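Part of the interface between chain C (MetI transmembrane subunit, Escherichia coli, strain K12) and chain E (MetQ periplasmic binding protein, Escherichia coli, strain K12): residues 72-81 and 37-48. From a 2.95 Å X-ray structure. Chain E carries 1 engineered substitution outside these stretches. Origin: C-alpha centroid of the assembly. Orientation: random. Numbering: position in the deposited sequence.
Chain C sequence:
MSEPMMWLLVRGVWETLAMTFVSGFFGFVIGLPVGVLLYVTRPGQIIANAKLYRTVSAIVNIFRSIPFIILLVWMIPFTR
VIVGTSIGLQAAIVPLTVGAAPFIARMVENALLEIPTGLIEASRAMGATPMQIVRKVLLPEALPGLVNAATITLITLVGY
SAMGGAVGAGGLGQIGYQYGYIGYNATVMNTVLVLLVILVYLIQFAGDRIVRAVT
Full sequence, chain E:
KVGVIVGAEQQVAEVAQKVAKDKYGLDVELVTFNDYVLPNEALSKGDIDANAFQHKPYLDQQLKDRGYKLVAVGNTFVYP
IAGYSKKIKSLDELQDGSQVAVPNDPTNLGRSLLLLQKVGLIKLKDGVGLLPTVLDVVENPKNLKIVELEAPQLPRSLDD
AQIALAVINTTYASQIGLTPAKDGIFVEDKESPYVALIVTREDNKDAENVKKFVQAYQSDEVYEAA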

# COMPACT_ATOMS: atom_id res chain seq x y z
N LEU C 72 25.53 -22.60 11.87
CA LEU C 72 25.79 -23.88 11.21
C LEU C 72 26.33 -24.90 12.20
O LEU C 72 25.87 -26.05 12.26
CB LEU C 72 26.77 -23.66 10.06
CG LEU C 72 26.75 -24.66 8.91
CD1 LEU C 72 27.68 -24.18 7.81
CD2 LEU C 72 27.13 -26.05 9.38
N VAL C 73 27.30 -24.48 13.00
CA VAL C 73 27.91 -25.39 13.97
C VAL C 73 26.85 -25.92 14.92
O VAL C 73 26.59 -27.13 14.99
CB VAL C 73 29.04 -24.68 14.73
CG1 VAL C 73 29.53 -25.55 15.88
CG2 VAL C 73 30.18 -24.35 13.79
N TRP C 74 26.20 -25.02 15.66
CA TRP C 74 25.17 -25.44 16.61
C TRP C 74 24.12 -26.31 15.94
O TRP C 74 23.50 -27.15 16.60
CB TRP C 74 24.53 -24.21 17.24
CG TRP C 74 23.46 -24.51 18.25
CD1 TRP C 74 23.64 -24.80 19.57
CD2 TRP C 74 22.05 -24.54 18.02
NE1 TRP C 74 22.42 -25.02 20.17
CE2 TRP C 74 21.43 -24.86 19.24
CE3 TRP C 74 21.25 -24.33 16.89
CZ2 TRP C 74 20.05 -24.97 19.38
CZ3 TRP C 74 19.88 -24.44 17.03
CH2 TRP C 74 19.29 -24.76 18.26
N MET C 75 23.92 -26.15 14.63
CA MET C 75 22.95 -26.97 13.92
C MET C 75 23.46 -28.38 13.66
O MET C 75 22.67 -29.32 13.60
CB MET C 75 22.61 -26.31 12.58
CG MET C 75 21.83 -25.02 12.73
SD MET C 75 20.06 -25.29 12.86
CE MET C 75 19.72 -26.10 11.30
N ILE C 76 24.77 -28.53 13.50
CA ILE C 76 25.38 -29.79 13.07
C ILE C 76 24.65 -31.01 13.64
O ILE C 76 24.25 -31.88 12.86
CB ILE C 76 26.86 -29.84 13.47
CG1 ILE C 76 27.68 -28.91 12.57
CG2 ILE C 76 27.38 -31.27 13.42
CD1 ILE C 76 29.08 -28.68 13.06
N PRO C 77 24.46 -31.13 14.95
CA PRO C 77 23.83 -32.36 15.47
C PRO C 77 22.41 -32.54 14.98
O PRO C 77 22.04 -33.62 14.50
CB PRO C 77 23.89 -32.17 17.00
CG PRO C 77 24.88 -31.08 17.22
CD PRO C 77 24.74 -30.18 16.04
N PHE C 78 21.61 -31.49 15.07
CA PHE C 78 20.24 -31.54 14.58
C PHE C 78 20.23 -31.67 13.06
O PHE C 78 19.37 -32.36 12.50
CB PHE C 78 19.54 -30.27 15.02
CG PHE C 78 19.53 -30.07 16.51
CD1 PHE C 78 19.59 -31.15 17.38
CD2 PHE C 78 19.59 -28.79 17.04
CE1 PHE C 78 19.61 -30.95 18.75
CE2 PHE C 78 19.62 -28.59 18.40
CZ PHE C 78 19.64 -29.67 19.26
N THR C 79 21.22 -31.07 12.40
CA THR C 79 21.40 -31.26 10.96
C THR C 79 21.53 -32.74 10.63
O THR C 79 20.90 -33.23 9.68
CB THR C 79 22.63 -30.49 10.48
OG1 THR C 79 22.55 -29.13 10.92
CG2 THR C 79 22.72 -30.52 8.96
N ARG C 80 22.35 -33.46 11.38
CA ARG C 80 22.50 -34.89 11.18
C ARG C 80 21.21 -35.62 11.50
O ARG C 80 20.77 -36.49 10.74
CB ARG C 80 23.65 -35.42 12.03
CG ARG C 80 24.98 -34.81 11.68
CD ARG C 80 26.00 -35.05 12.76
NE ARG C 80 27.34 -34.67 12.33
CZ ARG C 80 28.07 -35.38 11.48
NH1 ARG C 80 27.59 -36.51 10.97
NH2 ARG C 80 29.28 -34.97 11.13
N VAL C 81 20.60 -35.29 12.64
CA VAL C 81 19.30 -35.86 12.99
C VAL C 81 18.37 -35.79 11.79
O VAL C 81 17.60 -36.72 11.52
CB VAL C 81 18.71 -35.12 14.20
CG1 VAL C 81 17.25 -35.50 14.39
CG2 VAL C 81 19.51 -35.43 15.45
N VAL E 37 37.48 -26.87 12.54
CA VAL E 37 37.02 -27.92 13.43
C VAL E 37 36.19 -28.98 12.72
O VAL E 37 36.16 -30.14 13.16
CB VAL E 37 36.22 -27.32 14.61
CG1 VAL E 37 35.90 -28.40 15.64
CG2 VAL E 37 36.98 -26.17 15.26
N LEU E 38 35.53 -28.63 11.62
CA LEU E 38 34.50 -29.50 11.07
C LEU E 38 35.05 -30.80 10.51
O LEU E 38 34.32 -31.80 10.49
CB LEU E 38 33.71 -28.76 9.98
CG LEU E 38 32.32 -28.35 10.49
CD1 LEU E 38 32.43 -27.36 11.64
CD2 LEU E 38 31.45 -27.78 9.38
N PRO E 39 36.29 -30.86 10.03
CA PRO E 39 36.84 -32.19 9.69
C PRO E 39 36.94 -33.07 10.92
O PRO E 39 36.63 -34.27 10.85
CB PRO E 39 38.21 -31.86 9.10
CG PRO E 39 38.14 -30.43 8.70
CD PRO E 39 37.21 -29.78 9.67
N ASN E 40 37.36 -32.50 12.05
CA ASN E 40 37.46 -33.27 13.28
C ASN E 40 36.09 -33.72 13.75
O ASN E 40 35.92 -34.88 14.16
CB ASN E 40 38.15 -32.43 14.35
CG ASN E 40 39.40 -31.74 13.84
OD1 ASN E 40 40.15 -32.31 13.05
ND2 ASN E 40 39.61 -30.50 14.27
N GLU E 41 35.11 -32.82 13.72
CA GLU E 41 33.76 -33.20 14.10
C GLU E 41 33.21 -34.24 13.14
O GLU E 41 32.46 -35.13 13.55
CB GLU E 41 32.86 -31.96 14.12
CG GLU E 41 31.40 -32.25 14.43
CD GLU E 41 31.22 -32.92 15.78
OE1 GLU E 41 32.17 -32.91 16.59
OE2 GLU E 41 30.12 -33.46 16.02
N ALA E 42 33.57 -34.15 11.86
CA ALA E 42 33.12 -35.14 10.89
C ALA E 42 33.68 -36.51 11.23
O ALA E 42 32.95 -37.51 11.26
CB ALA E 42 33.55 -34.72 9.49
N LEU E 43 34.98 -36.58 11.51
CA LEU E 43 35.59 -37.83 11.95
C LEU E 43 34.85 -38.36 13.17
O LEU E 43 34.21 -39.42 13.12
CB LEU E 43 37.07 -37.62 12.27
CG LEU E 43 38.04 -37.51 11.09
CD1 LEU E 43 39.45 -37.27 11.61
CD2 LEU E 43 38.01 -38.75 10.21
N SER E 44 34.88 -37.61 14.27
CA SER E 44 34.25 -38.07 15.50
C SER E 44 32.79 -38.43 15.29
O SER E 44 32.24 -39.23 16.05
CB SER E 44 34.37 -37.00 16.59
OG SER E 44 34.11 -37.56 17.87
N LYS E 45 32.15 -37.87 14.27
CA LYS E 45 30.78 -38.21 13.91
C LYS E 45 30.71 -39.30 12.85
O LYS E 45 29.62 -39.82 12.59
CB LYS E 45 30.05 -36.96 13.40
CG LYS E 45 29.80 -35.88 14.46
CD LYS E 45 28.51 -36.12 15.25
CE LYS E 45 28.79 -36.78 16.59
NZ LYS E 45 27.61 -37.56 17.08
N GLY E 46 31.83 -39.65 12.23
CA GLY E 46 31.90 -40.80 11.36
C GLY E 46 31.60 -40.55 9.90
O GLY E 46 31.51 -41.52 9.13
N ASP E 47 31.46 -39.29 9.48
CA ASP E 47 31.15 -39.02 8.08
C ASP E 47 32.35 -39.33 7.19
O ASP E 47 32.22 -40.07 6.20
CB ASP E 47 30.73 -37.56 7.92
CG ASP E 47 29.33 -37.31 8.42
OD1 ASP E 47 28.66 -38.28 8.84
OD2 ASP E 47 28.89 -36.14 8.40
N ILE E 48 33.51 -38.78 7.51
CA ILE E 48 34.70 -38.93 6.68
C ILE E 48 35.64 -39.93 7.34
O ILE E 48 35.57 -40.21 8.53
CB ILE E 48 35.40 -37.58 6.44
CG1 ILE E 48 35.73 -36.90 7.78
CG2 ILE E 48 34.53 -36.68 5.58
CD1 ILE E 48 36.52 -35.62 7.65

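Residues 72-81 of chain C lie within a longer helix, while chain E contributes a short helix, 38-45, followed by a turn. The two run in nearly the same direction, their axes inclined by 22° and no closer than 12.2 Å, so side chains must span the gap. The chain C helix is kinked at Pro C77, whose ring nitrogen has no hydrogen to donate; the N of Phe C78 also lacks a bond to the preceding turn. Backbone bonding to the turn before resumes with Thr C79, whose N bonds to Met C75 O at 2.6 Å and whose OG1 adds a bond of 2.7 Å to the same oxygen. In chain E the helix closes in a Schellman motif at Gly E46. Its positive phi suits glycine, because a CB there would be jammed against the carbonyl O of Lys E45. Asp E47 N then bonds back to Ala E42 O at 2.9 Å, and the Asp E47 CB points toward chain C.

The contacting residues of chain C, Val C73, Ile C76 and Arg C80, recur at helical spacing and so share one flank. At the N-terminal end the contact is apolar. Leu E38 leaves its helix sideways, but its end reaches across: its CD1 lies 3.9 Å from Ile C76 CD1 and 4.3 Å from Val C73 CG2. Branched aliphatic chains fill such a space without needing polar partners.

One turn beyond Ile C76, Arg C80 has the largest area covered by the other stretch. Its long, largely extended side chain carries the guanidinium to the end of the chain E helix, where NH1 forms a salt bridge with Asp E47. The hydrogen bond from NH1 to OD1, 3.0 Å at 161°, is well directed; that to OD2, 2.9 Å at 121°, is weak. Lys E45 CB lies over one guanidinium face, 3.1 Å from Arg C80 NH2, so lysine meets the cation here through aliphatic carbon, while its side-chain end leads away.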